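PDB 5JWC: NADH dehydrogenase, putative from Plasmodium falciparum, which probably acts as a type II NADH dehydrogenase that uses bound FAD to pass electrons from NADH to ubiquinone. Local coordinates for residues 32-37 with 132-137; 36-41 with 63-68; 338-343 with 429-434. One frame throughout, in Å; residues are numbered along the deposited sequence.

Contact 1: residues 32-37 with 132-137; sequences IILGSG and LIIAVG. With FAD (flavin-adenine dinucleotide), chain C.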
# COMPACT_ATOMS: atom_id res chain seq x y z
N ILE A 32 1.73 24.38 -20.80
CA ILE A 32 0.96 23.52 -19.91
C ILE A 32 0.93 22.11 -20.49
O ILE A 32 0.58 21.92 -21.65
CB ILE A 32 -0.48 24.03 -19.71
CG1 ILE A 32 -0.50 25.36 -18.93
CG2 ILE A 32 -1.30 22.98 -18.98
CD1 ILE A 32 -1.88 25.78 -18.52
N ILE A 33 1.33 21.13 -19.68
CA ILE A 33 1.22 19.72 -20.04
C ILE A 33 0.02 19.11 -19.34
O ILE A 33 -0.08 19.18 -18.10
CB ILE A 33 2.48 18.95 -19.63
CG1 ILE A 33 3.72 19.61 -20.19
CG2 ILE A 33 2.39 17.46 -20.06
CD1 ILE A 33 4.97 19.17 -19.44
N LEU A 34 -0.89 18.51 -20.09
CA LEU A 34 -2.01 17.83 -19.47
C LEU A 34 -1.71 16.35 -19.42
O LEU A 34 -1.59 15.71 -20.47
CB LEU A 34 -3.31 18.07 -20.22
CG LEU A 34 -3.74 19.52 -20.41
CD1 LEU A 34 -5.12 19.54 -21.10
CD2 LEU A 34 -3.76 20.25 -19.06
N GLY A 35 -1.60 15.79 -18.22
CA GLY A 35 -1.39 14.36 -18.06
C GLY A 35 -0.02 14.07 -17.49
O GLY A 35 0.99 14.68 -17.90
N SER A 36 0.02 13.12 -16.56
CA SER A 36 1.28 12.71 -15.94
C SER A 36 1.63 11.27 -16.34
O SER A 36 2.14 10.49 -15.53
CB SER A 36 1.19 12.84 -14.41
OG SER A 36 0.01 12.22 -13.89
N GLY A 37 1.34 10.91 -17.59
CA GLY A 37 1.53 9.54 -18.03
C GLY A 37 2.74 9.41 -18.93
O GLY A 37 3.65 10.22 -18.87
N LEU A 132 -0.01 24.37 -25.33
CA LEU A 132 -0.70 23.32 -24.61
C LEU A 132 -0.33 21.94 -25.18
O LEU A 132 -0.49 21.69 -26.39
CB LEU A 132 -2.20 23.53 -24.68
CG LEU A 132 -3.07 22.57 -23.88
CD1 LEU A 132 -2.79 22.66 -22.37
CD2 LEU A 132 -4.53 22.83 -24.20
N ILE A 133 0.18 21.06 -24.32
CA ILE A 133 0.49 19.69 -24.73
C ILE A 133 -0.55 18.72 -24.16
O ILE A 133 -0.55 18.41 -22.96
CB ILE A 133 1.88 19.25 -24.24
CG1 ILE A 133 2.90 20.41 -24.37
CG2 ILE A 133 2.34 17.99 -24.98
CD1 ILE A 133 3.17 20.86 -25.79
N ILE A 134 -1.46 18.26 -25.00
CA ILE A 134 -2.51 17.38 -24.50
C ILE A 134 -2.04 15.91 -24.51
O ILE A 134 -1.77 15.32 -25.56
CB ILE A 134 -3.80 17.52 -25.30
CG1 ILE A 134 -4.22 19.00 -25.37
CG2 ILE A 134 -4.92 16.62 -24.72
CD1 ILE A 134 -5.54 19.23 -26.13
N ALA A 135 -1.93 15.34 -23.31
CA ALA A 135 -1.48 13.96 -23.16
C ALA A 135 -2.32 13.25 -22.11
O ALA A 135 -1.78 12.66 -21.17
CB ALA A 135 -0.01 13.93 -22.77
N VAL A 136 -3.64 13.30 -22.26
CA VAL A 136 -4.56 12.80 -21.23
C VAL A 136 -4.91 11.33 -21.37
O VAL A 136 -5.70 10.79 -20.60
CB VAL A 136 -5.87 13.61 -21.22
CG1 VAL A 136 -5.56 15.07 -20.90
CG2 VAL A 136 -6.61 13.47 -22.60
N GLY A 137 -4.30 10.68 -22.35
CA GLY A 137 -4.51 9.26 -22.52
C GLY A 137 -5.94 8.89 -22.89
O GLY A 137 -6.62 9.61 -23.61
PA FAD C . -1.34 7.62 -19.88
O1A FAD C . -2.47 6.73 -19.45
O2A FAD C . 0.00 7.02 -19.68
O5B FAD C . -1.44 9.04 -19.13
C5B FAD C . -2.60 9.84 -19.19
C4B FAD C . -2.48 10.85 -18.07
O4B FAD C . -3.47 11.84 -18.23
C3B FAD C . -2.70 10.21 -16.70
O3B FAD C . -1.78 10.77 -15.78
C2B FAD C . -4.09 10.67 -16.31
O2B FAD C . -4.21 10.78 -14.91
C1B FAD C . -4.09 12.04 -16.98
N9A FAD C . -5.42 12.61 -17.23
C8A FAD C . -6.57 11.95 -17.58
N7A FAD C . -7.55 12.88 -17.73
C5A FAD C . -7.04 14.11 -17.49
C6A FAD C . -7.60 15.37 -17.50
N6A FAD C . -8.87 15.54 -17.88
N1A FAD C . -6.81 16.46 -17.21
C2A FAD C . -5.47 16.29 -16.91
N3A FAD C . -4.92 15.02 -16.89
C4A FAD C . -5.69 13.95 -17.17
N1 FAD C . 2.55 -0.03 -23.89
C2 FAD C . 3.72 -0.53 -24.40
O2 FAD C . 4.30 0.07 -25.30
N3 FAD C . 4.27 -1.70 -23.89
C4 FAD C . 3.67 -2.38 -22.87
O4 FAD C . 4.20 -3.42 -22.43
C4X FAD C . 2.49 -1.88 -22.34
N5 FAD C . 1.84 -2.53 -21.31
C5X FAD C . 0.66 -2.01 -20.80
C6 FAD C . 0.02 -2.65 -19.75
C7 FAD C . -1.16 -2.15 -19.22
C7M FAD C . -1.83 -2.89 -18.09
C8 FAD C . -1.71 -0.98 -19.74
C8M FAD C . -2.98 -0.42 -19.18
C9 FAD C . -1.06 -0.33 -20.79
C9A FAD C . 0.12 -0.83 -21.32
N10 FAD C . 0.77 -0.19 -22.36
C10 FAD C . 1.94 -0.70 -22.86
C1' FAD C . 0.20 1.04 -22.99
C2' FAD C . 0.61 2.35 -22.37
O2' FAD C . 0.29 2.33 -21.00
C3' FAD C . -0.22 3.44 -23.02
O3' FAD C . -0.09 3.40 -24.42
C4' FAD C . 0.30 4.76 -22.47
O4' FAD C . -0.16 4.84 -21.15
C5' FAD C . -0.17 5.97 -23.27
O5' FAD C . 0.44 7.11 -22.71
P FAD C . -0.43 8.45 -22.49
O1P FAD C . 0.48 9.54 -21.97
O2P FAD C . -1.11 8.74 -23.80
O3P FAD C . -1.57 8.02 -21.42
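V136 meets L34 and the flat adenine of FAD at once: its CG1 touches L34 CB at 3.8 Å and also stands above one face of the base, close to C5A, while its CB lies over that same face. At the rim of the base, G35 CA comes to 3.8 Å from FAD N3A. The setting is a Rossmann-type dinucleotide-binding fold, in which two neighbouring parallel strands, 30-34 and 131-134, end at the cofactor. The axes of 32-34 and 132-134 lie 11° apart, and the peptide groups are joined in turn by I133 N to I32 O (2.8 Å), L34 N to I133 O (2.9 Å) and A135 N to L34 O. The first two bonds are nearly straight; the last bends to 133° as the chain leaves the regular strand.

L132, L34, I32 and I134 share one face of the sheet. With L132 CG anti to its own nitrogen (chi1 -176°), CD1 swings across to pack on I32 CG2 at 3.7 Å and on L34 CG at 3.8 Å. On the other face I33 and I133 meet more loosely through their CG1 atoms.

Beyond the strands, S36 N donates to the ribose hydroxyl O3B of FAD. G35 CA nears FAD O4B (3.3 Å); lacking a side chain, G35 leaves room for A135 O, and its CA-H points straight at that oxygen, with CA and O 3.6 Å apart.

Contact 2: residues 36-41 with 63-68; sequences SGWGGF and FTFTPL. With FAD (flavin-adenine dinucleotide), chain C.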
# COMPACT_ATOMS: atom_id res chain seq x y z
N SER A 36 0.02 13.12 -16.56
CA SER A 36 1.28 12.71 -15.94
C SER A 36 1.63 11.27 -16.34
O SER A 36 2.14 10.49 -15.53
CB SER A 36 1.19 12.84 -14.41
OG SER A 36 0.01 12.22 -13.89
N GLY A 37 1.34 10.91 -17.59
CA GLY A 37 1.53 9.54 -18.03
C GLY A 37 2.74 9.41 -18.93
O GLY A 37 3.65 10.22 -18.87
N TRP A 38 2.73 8.40 -19.80
CA TRP A 38 3.90 8.15 -20.64
C TRP A 38 4.24 9.36 -21.51
O TRP A 38 5.40 9.73 -21.64
CB TRP A 38 3.69 6.90 -21.51
CG TRP A 38 4.01 5.62 -20.73
CD1 TRP A 38 3.13 4.82 -20.10
CD2 TRP A 38 5.31 5.07 -20.49
NE1 TRP A 38 3.78 3.78 -19.48
CE2 TRP A 38 5.12 3.91 -19.71
CE3 TRP A 38 6.61 5.43 -20.86
CZ2 TRP A 38 6.19 3.10 -19.31
CZ3 TRP A 38 7.67 4.63 -20.45
CH2 TRP A 38 7.45 3.49 -19.68
N GLY A 39 3.23 10.01 -22.07
CA GLY A 39 3.49 11.20 -22.85
C GLY A 39 3.88 12.39 -21.99
O GLY A 39 4.95 12.99 -22.16
N GLY A 40 2.99 12.74 -21.06
CA GLY A 40 3.16 13.94 -20.26
C GLY A 40 4.43 13.93 -19.44
O GLY A 40 5.20 14.90 -19.48
N PHE A 41 4.67 12.84 -18.72
CA PHE A 41 5.85 12.71 -17.87
C PHE A 41 7.14 12.70 -18.68
O PHE A 41 8.12 13.37 -18.31
CB PHE A 41 5.75 11.44 -16.99
CG PHE A 41 6.87 11.28 -15.98
CD1 PHE A 41 7.14 12.28 -15.06
CD2 PHE A 41 7.64 10.13 -15.94
CE1 PHE A 41 8.18 12.13 -14.12
CE2 PHE A 41 8.67 9.97 -15.00
CZ PHE A 41 8.93 10.97 -14.08
N PHE A 63 3.60 9.27 -11.93
CA PHE A 63 3.63 8.57 -13.22
C PHE A 63 3.48 7.08 -12.95
O PHE A 63 4.05 6.57 -11.99
CB PHE A 63 4.95 8.87 -13.95
CG PHE A 63 5.36 7.81 -14.97
CD1 PHE A 63 4.81 7.80 -16.26
CD2 PHE A 63 6.33 6.85 -14.65
CE1 PHE A 63 5.21 6.84 -17.20
CE2 PHE A 63 6.72 5.90 -15.58
CZ PHE A 63 6.17 5.90 -16.86
N THR A 64 2.72 6.38 -13.79
CA THR A 64 2.55 4.93 -13.65
C THR A 64 3.28 4.17 -14.74
O THR A 64 3.00 4.36 -15.93
CB THR A 64 1.07 4.54 -13.70
OG1 THR A 64 0.38 5.19 -12.62
CG2 THR A 64 0.89 2.99 -13.59
N PHE A 65 4.21 3.32 -14.33
CA PHE A 65 4.93 2.46 -15.27
C PHE A 65 4.02 1.29 -15.66
O PHE A 65 4.16 0.17 -15.16
CB PHE A 65 6.26 1.98 -14.66
CG PHE A 65 7.26 1.47 -15.68
CD1 PHE A 65 8.16 2.33 -16.29
CD2 PHE A 65 7.29 0.12 -16.02
CE1 PHE A 65 9.07 1.85 -17.24
CE2 PHE A 65 8.20 -0.36 -16.96
CZ PHE A 65 9.09 0.51 -17.57
N THR A 66 3.08 1.55 -16.58
CA THR A 66 2.01 0.60 -16.90
C THR A 66 2.42 -0.83 -17.31
O THR A 66 1.71 -1.77 -16.98
CB THR A 66 1.10 1.17 -18.03
OG1 THR A 66 1.91 1.60 -19.12
CG2 THR A 66 0.32 2.38 -17.51
N PRO A 67 3.54 -1.00 -18.04
CA PRO A 67 3.83 -2.39 -18.42
C PRO A 67 3.99 -3.38 -17.26
O PRO A 67 3.89 -4.59 -17.48
CB PRO A 67 5.15 -2.29 -19.19
CG PRO A 67 5.16 -0.91 -19.73
CD PRO A 67 4.51 -0.06 -18.66
N LEU A 68 4.26 -2.89 -16.05
CA LEU A 68 4.52 -3.77 -14.91
C LEU A 68 3.31 -3.97 -14.01
O LEU A 68 3.38 -4.68 -12.99
CB LEU A 68 5.70 -3.23 -14.10
CG LEU A 68 7.00 -3.29 -14.90
CD1 LEU A 68 8.15 -2.72 -14.13
CD2 LEU A 68 7.32 -4.78 -15.30
PA FAD C . -1.34 7.62 -19.88
O1A FAD C . -2.47 6.73 -19.45
O2A FAD C . 0.00 7.02 -19.68
O5B FAD C . -1.44 9.04 -19.13
C5B FAD C . -2.60 9.84 -19.19
C4B FAD C . -2.48 10.85 -18.07
O4B FAD C . -3.47 11.84 -18.23
C3B FAD C . -2.70 10.21 -16.70
O3B FAD C . -1.78 10.77 -15.78
C2B FAD C . -4.09 10.67 -16.31
O2B FAD C . -4.21 10.78 -14.91
C1B FAD C . -4.09 12.04 -16.98
N9A FAD C . -5.42 12.61 -17.23
C8A FAD C . -6.57 11.95 -17.58
N7A FAD C . -7.55 12.88 -17.73
C5A FAD C . -7.04 14.11 -17.49
C6A FAD C . -7.60 15.37 -17.50
N6A FAD C . -8.87 15.54 -17.88
N1A FAD C . -6.81 16.46 -17.21
C2A FAD C . -5.47 16.29 -16.91
N3A FAD C . -4.92 15.02 -16.89
C4A FAD C . -5.69 13.95 -17.17
N1 FAD C . 2.55 -0.03 -23.89
C2 FAD C . 3.72 -0.53 -24.40
O2 FAD C . 4.30 0.07 -25.30
N3 FAD C . 4.27 -1.70 -23.89
C4 FAD C . 3.67 -2.38 -22.87
O4 FAD C . 4.20 -3.42 -22.43
C4X FAD C . 2.49 -1.88 -22.34
N5 FAD C . 1.84 -2.53 -21.31
C5X FAD C . 0.66 -2.01 -20.80
C6 FAD C . 0.02 -2.65 -19.75
C7 FAD C . -1.16 -2.15 -19.22
C7M FAD C . -1.83 -2.89 -18.09
C8 FAD C . -1.71 -0.98 -19.74
C8M FAD C . -2.98 -0.42 -19.18
C9 FAD C . -1.06 -0.33 -20.79
C9A FAD C . 0.12 -0.83 -21.32
N10 FAD C . 0.77 -0.19 -22.36
C10 FAD C . 1.94 -0.70 -22.86
C1' FAD C . 0.20 1.04 -22.99
C2' FAD C . 0.61 2.35 -22.37
O2' FAD C . 0.29 2.33 -21.00
C3' FAD C . -0.22 3.44 -23.02
O3' FAD C . -0.09 3.40 -24.42
C4' FAD C . 0.30 4.76 -22.47
O4' FAD C . -0.16 4.84 -21.15
C5' FAD C . -0.17 5.97 -23.27
O5' FAD C . 0.44 7.11 -22.71
P FAD C . -0.43 8.45 -22.49
O1P FAD C . 0.48 9.54 -21.97
O2P FAD C . -1.11 8.74 -23.80
O3P FAD C . -1.57 8.02 -21.42
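W38 reaches from the first turn of helix 38-46 to T66, and its conformation organises the contact. CG stands anti to the carbonyl carbon (chi1 -82°), which turns the indole toward segment 63-68 and brings NE1 to 2.9 Å from T66 OG1. The bond is bent, and OG1 lies tilted from the indole plane. T66 holds its hydroxyl between its own N and carbonyl carbon (chi1 51°), and there OG1 also hydrogen-bonds the ribityl O2' of FAD at 2.6 Å. One oxygen thus ties the indole to the cofactor, and P67 CD adds a contact with W38 CZ2 at the indole edge.

F63 is the hub of the aromatic cluster. It drives an edge into one face of W38 in a T-shaped pair, with planes at 82° and CZ centred 3.6 Å above the indole. F41 CD2 lies over one face of F63, 3.4 Å from its CG, but the two nearly parallel rings are slid so far apart that they barely overlap; F63 CB makes a CH-pi contact with the face of F41 instead. The opposite face of F63 is met by the backbone N of F65. The F65 ring leans obliquely on the far end of the indole, CE1 lying 3.4 Å from W38 CH2.

The backbone at the start of the helix holds the pyrophosphate. W38 N donates to FAD O2A. G39 N donates to FAD O1P at 2.8 Å. A glycine-rich turn, with G37 as N-cap and helix-start amides on the diphosphate, is the hallmark of the GxGxxG dinucleotide-binding motif.

Contact 3: residues 338-343 with 429-434; sequences YAIGDC and QEAYYL. With FAD (flavin-adenine dinucleotide), chain C.
Where strand 338-339 runs out into a loop, the backbone passes helix 429-434 most closely at I340 and E430, whose CA atoms are 6.2 Å apart, and G341 N turns its hydrogen to the E430 carboxylate. That bond, to OE1, is short at 2.6 Å and almost straight (173°), with the donor lying nearly along the C-O axis of the acceptor. E430 gets there with a chain extended beyond CG, sliding past I340 in the opposite direction, so that OE1 also rests against I340 CB. Its other oxygen, OE2, forms a salt bridge with K344, which would favour the charged form of this buried acid. K344 also hydrogen-bonds G341 O, so both E430 and K344 engage the backbone of G341.

Apolar packing fills the rest. I340 holds CG1 between its backbone N and carbonyl carbon (chi1 62°), sending CD1 to A431 CB at 4.1 Å and leaving CG2 to meet L434 CD2 at 3.9 Å. L434 lays both methyls along one side of Y338: CD2 lies 3.7 Å from Y338 CB, while CD1 comes obliquely against ring atoms CD1 and CE1, 3.5 Å from Y338 CD1. F438, one turn further along the helix, meets the Y338 ring edge-to-face.

The same loop carries two FAD bonds, D342 N to the phosphate oxygen O2P (2.8 Å) and the ribityl hydroxyl O3' to D342 OD1 (3.1 Å). Strand, glycine and aspartate in this order, with the acid on the ribityl chain, match the second FAD-binding motif of the pyridine nucleotide-disulphide oxidoreductase family.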
# COMPACT_ATOMS: atom_id res chain seq x y z
N TYR A 338 -0.74 20.99 -29.04
CA TYR A 338 -0.19 19.72 -29.50
C TYR A 338 -0.86 18.59 -28.73
O TYR A 338 -1.41 18.80 -27.64
CB TYR A 338 1.33 19.65 -29.27
CG TYR A 338 2.16 20.60 -30.10
CD1 TYR A 338 2.88 20.14 -31.19
CD2 TYR A 338 2.25 21.95 -29.77
CE1 TYR A 338 3.66 20.98 -31.94
CE2 TYR A 338 3.03 22.83 -30.53
CZ TYR A 338 3.73 22.33 -31.62
OH TYR A 338 4.51 23.14 -32.39
N ALA A 339 -0.85 17.38 -29.29
CA ALA A 339 -1.35 16.22 -28.55
C ALA A 339 -0.45 15.03 -28.84
O ALA A 339 0.05 14.89 -29.97
CB ALA A 339 -2.77 15.91 -28.92
N ILE A 340 -0.23 14.20 -27.83
CA ILE A 340 0.66 13.04 -27.97
C ILE A 340 0.07 11.85 -27.24
O ILE A 340 -0.79 12.02 -26.36
CB ILE A 340 2.07 13.33 -27.41
CG1 ILE A 340 2.00 13.62 -25.91
CG2 ILE A 340 2.73 14.49 -28.13
CD1 ILE A 340 3.39 13.99 -25.30
N GLY A 341 0.51 10.64 -27.57
CA GLY A 341 0.03 9.47 -26.85
C GLY A 341 -1.31 8.94 -27.32
O GLY A 341 -1.71 9.14 -28.47
N ASP A 342 -2.02 8.25 -26.42
CA ASP A 342 -3.25 7.52 -26.76
C ASP A 342 -4.46 8.39 -27.09
O ASP A 342 -5.47 7.89 -27.60
CB ASP A 342 -3.67 6.62 -25.60
CG ASP A 342 -2.79 5.40 -25.44
OD1 ASP A 342 -1.81 5.23 -26.19
OD2 ASP A 342 -3.09 4.61 -24.52
N CYS A 343 -4.41 9.68 -26.76
CA CYS A 343 -5.59 10.53 -27.00
C CYS A 343 -5.67 11.04 -28.44
O CYS A 343 -6.62 11.73 -28.79
CB CYS A 343 -5.62 11.73 -26.03
SG CYS A 343 -4.36 13.01 -26.38
N GLN A 429 8.35 8.10 -27.34
CA GLN A 429 9.09 8.65 -28.48
C GLN A 429 8.50 9.99 -28.95
O GLN A 429 9.25 10.88 -29.36
CB GLN A 429 9.12 7.65 -29.65
CG GLN A 429 9.91 6.39 -29.37
CD GLN A 429 9.87 5.40 -30.53
OE1 GLN A 429 9.84 5.79 -31.69
NE2 GLN A 429 9.89 4.11 -30.20
N GLU A 430 7.18 10.12 -28.90
CA GLU A 430 6.52 11.38 -29.29
C GLU A 430 6.89 12.49 -28.33
O GLU A 430 7.07 13.67 -28.72
CB GLU A 430 4.99 11.23 -29.33
CG GLU A 430 4.45 10.40 -30.50
CD GLU A 430 3.03 9.90 -30.25
OE1 GLU A 430 2.32 10.48 -29.40
OE2 GLU A 430 2.61 8.91 -30.90
N ALA A 431 6.95 12.14 -27.04
CA ALA A 431 7.32 13.09 -26.01
C ALA A 431 8.75 13.59 -26.21
O ALA A 431 9.02 14.77 -26.02
CB ALA A 431 7.16 12.48 -24.60
N TYR A 432 9.67 12.68 -26.54
CA TYR A 432 11.05 13.09 -26.73
C TYR A 432 11.19 13.92 -28.01
O TYR A 432 11.93 14.91 -28.03
CB TYR A 432 11.99 11.88 -26.73
CG TYR A 432 12.22 11.36 -25.31
CD1 TYR A 432 11.89 12.15 -24.21
CD2 TYR A 432 12.80 10.11 -25.07
CE1 TYR A 432 12.09 11.71 -22.91
CE2 TYR A 432 13.02 9.66 -23.77
CZ TYR A 432 12.66 10.47 -22.69
OH TYR A 432 12.85 10.05 -21.38
N TYR A 433 10.49 13.50 -29.07
CA TYR A 433 10.49 14.24 -30.33
C TYR A 433 10.02 15.68 -30.09
O TYR A 433 10.68 16.63 -30.49
CB TYR A 433 9.59 13.54 -31.37
CG TYR A 433 9.10 14.44 -32.48
CD1 TYR A 433 9.87 14.66 -33.63
CD2 TYR A 433 7.86 15.07 -32.39
CE1 TYR A 433 9.41 15.49 -34.66
CE2 TYR A 433 7.40 15.90 -33.41
CZ TYR A 433 8.17 16.11 -34.54
OH TYR A 433 7.69 16.94 -35.54
N LEU A 434 8.88 15.82 -29.42
CA LEU A 434 8.22 17.11 -29.33
C LEU A 434 8.93 18.06 -28.35
O LEU A 434 9.04 19.26 -28.61
CB LEU A 434 6.77 16.94 -28.94
CG LEU A 434 5.95 18.22 -28.95
CD1 LEU A 434 6.01 18.84 -30.37
CD2 LEU A 434 4.52 17.91 -28.51
PA FAD C . -1.34 7.62 -19.88
O1A FAD C . -2.47 6.73 -19.45
O2A FAD C . 0.00 7.02 -19.68
O5B FAD C . -1.44 9.04 -19.13
C5B FAD C . -2.60 9.84 -19.19
C4B FAD C . -2.48 10.85 -18.07
O4B FAD C . -3.47 11.84 -18.23
C3B FAD C . -2.70 10.21 -16.70
O3B FAD C . -1.78 10.77 -15.78
C2B FAD C . -4.09 10.67 -16.31
O2B FAD C . -4.21 10.78 -14.91
C1B FAD C . -4.09 12.04 -16.98
N9A FAD C . -5.42 12.61 -17.23
C8A FAD C . -6.57 11.95 -17.58
N7A FAD C . -7.55 12.88 -17.73
C5A FAD C . -7.04 14.11 -17.49
C6A FAD C . -7.60 15.37 -17.50
N6A FAD C . -8.87 15.54 -17.88
N1A FAD C . -6.81 16.46 -17.21
C2A FAD C . -5.47 16.29 -16.91
N3A FAD C . -4.92 15.02 -16.89
C4A FAD C . -5.69 13.95 -17.17
N1 FAD C . 2.55 -0.03 -23.89
C2 FAD C . 3.72 -0.53 -24.40
O2 FAD C . 4.30 0.07 -25.30
N3 FAD C . 4.27 -1.70 -23.89
C4 FAD C . 3.67 -2.38 -22.87
O4 FAD C . 4.20 -3.42 -22.43
C4X FAD C . 2.49 -1.88 -22.34
N5 FAD C . 1.84 -2.53 -21.31
C5X FAD C . 0.66 -2.01 -20.80
C6 FAD C . 0.02 -2.65 -19.75
C7 FAD C . -1.16 -2.15 -19.22
C7M FAD C . -1.83 -2.89 -18.09
C8 FAD C . -1.71 -0.98 -19.74
C8M FAD C . -2.98 -0.42 -19.18
C9 FAD C . -1.06 -0.33 -20.79
C9A FAD C . 0.12 -0.83 -21.32
N10 FAD C . 0.77 -0.19 -22.36
C10 FAD C . 1.94 -0.70 -22.86
C1' FAD C . 0.20 1.04 -22.99
C2' FAD C . 0.61 2.35 -22.37
O2' FAD C . 0.29 2.33 -21.00
C3' FAD C . -0.22 3.44 -23.02
O3' FAD C . -0.09 3.40 -24.42
C4' FAD C . 0.30 4.76 -22.47
O4' FAD C . -0.16 4.84 -21.15
C5' FAD C . -0.17 5.97 -23.27
O5' FAD C . 0.44 7.11 -22.71
P FAD C . -0.43 8.45 -22.49
O1P FAD C . 0.48 9.54 -21.97
O2P FAD C . -1.11 8.74 -23.80
O3P FAD C . -1.57 8.02 -21.42

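How the contacts relate
The three contacts all touch FAD, their centres about 9 to 12 Å apart. Contacts 1 and 2 start from the same stretch of chain and share S36 and G37, strand 30-34 feeding directly into helix 38-46; contact 3 opens later in the sequence. Contact 1 joins contact 3 through the sheet, since strand 131-134 lies between 30-34 and 337-339 and is probably hydrogen-bonded to Y338. Helix 38-46 packs against both neighbours: G40 rests on I33 and A135, and G39 O on A431 and I340. Residues distant in sequence between them reach adenosine, pyrophosphate and ribityl chain, illustrating how a Rossmann-type fold assembles one extended cofactor site.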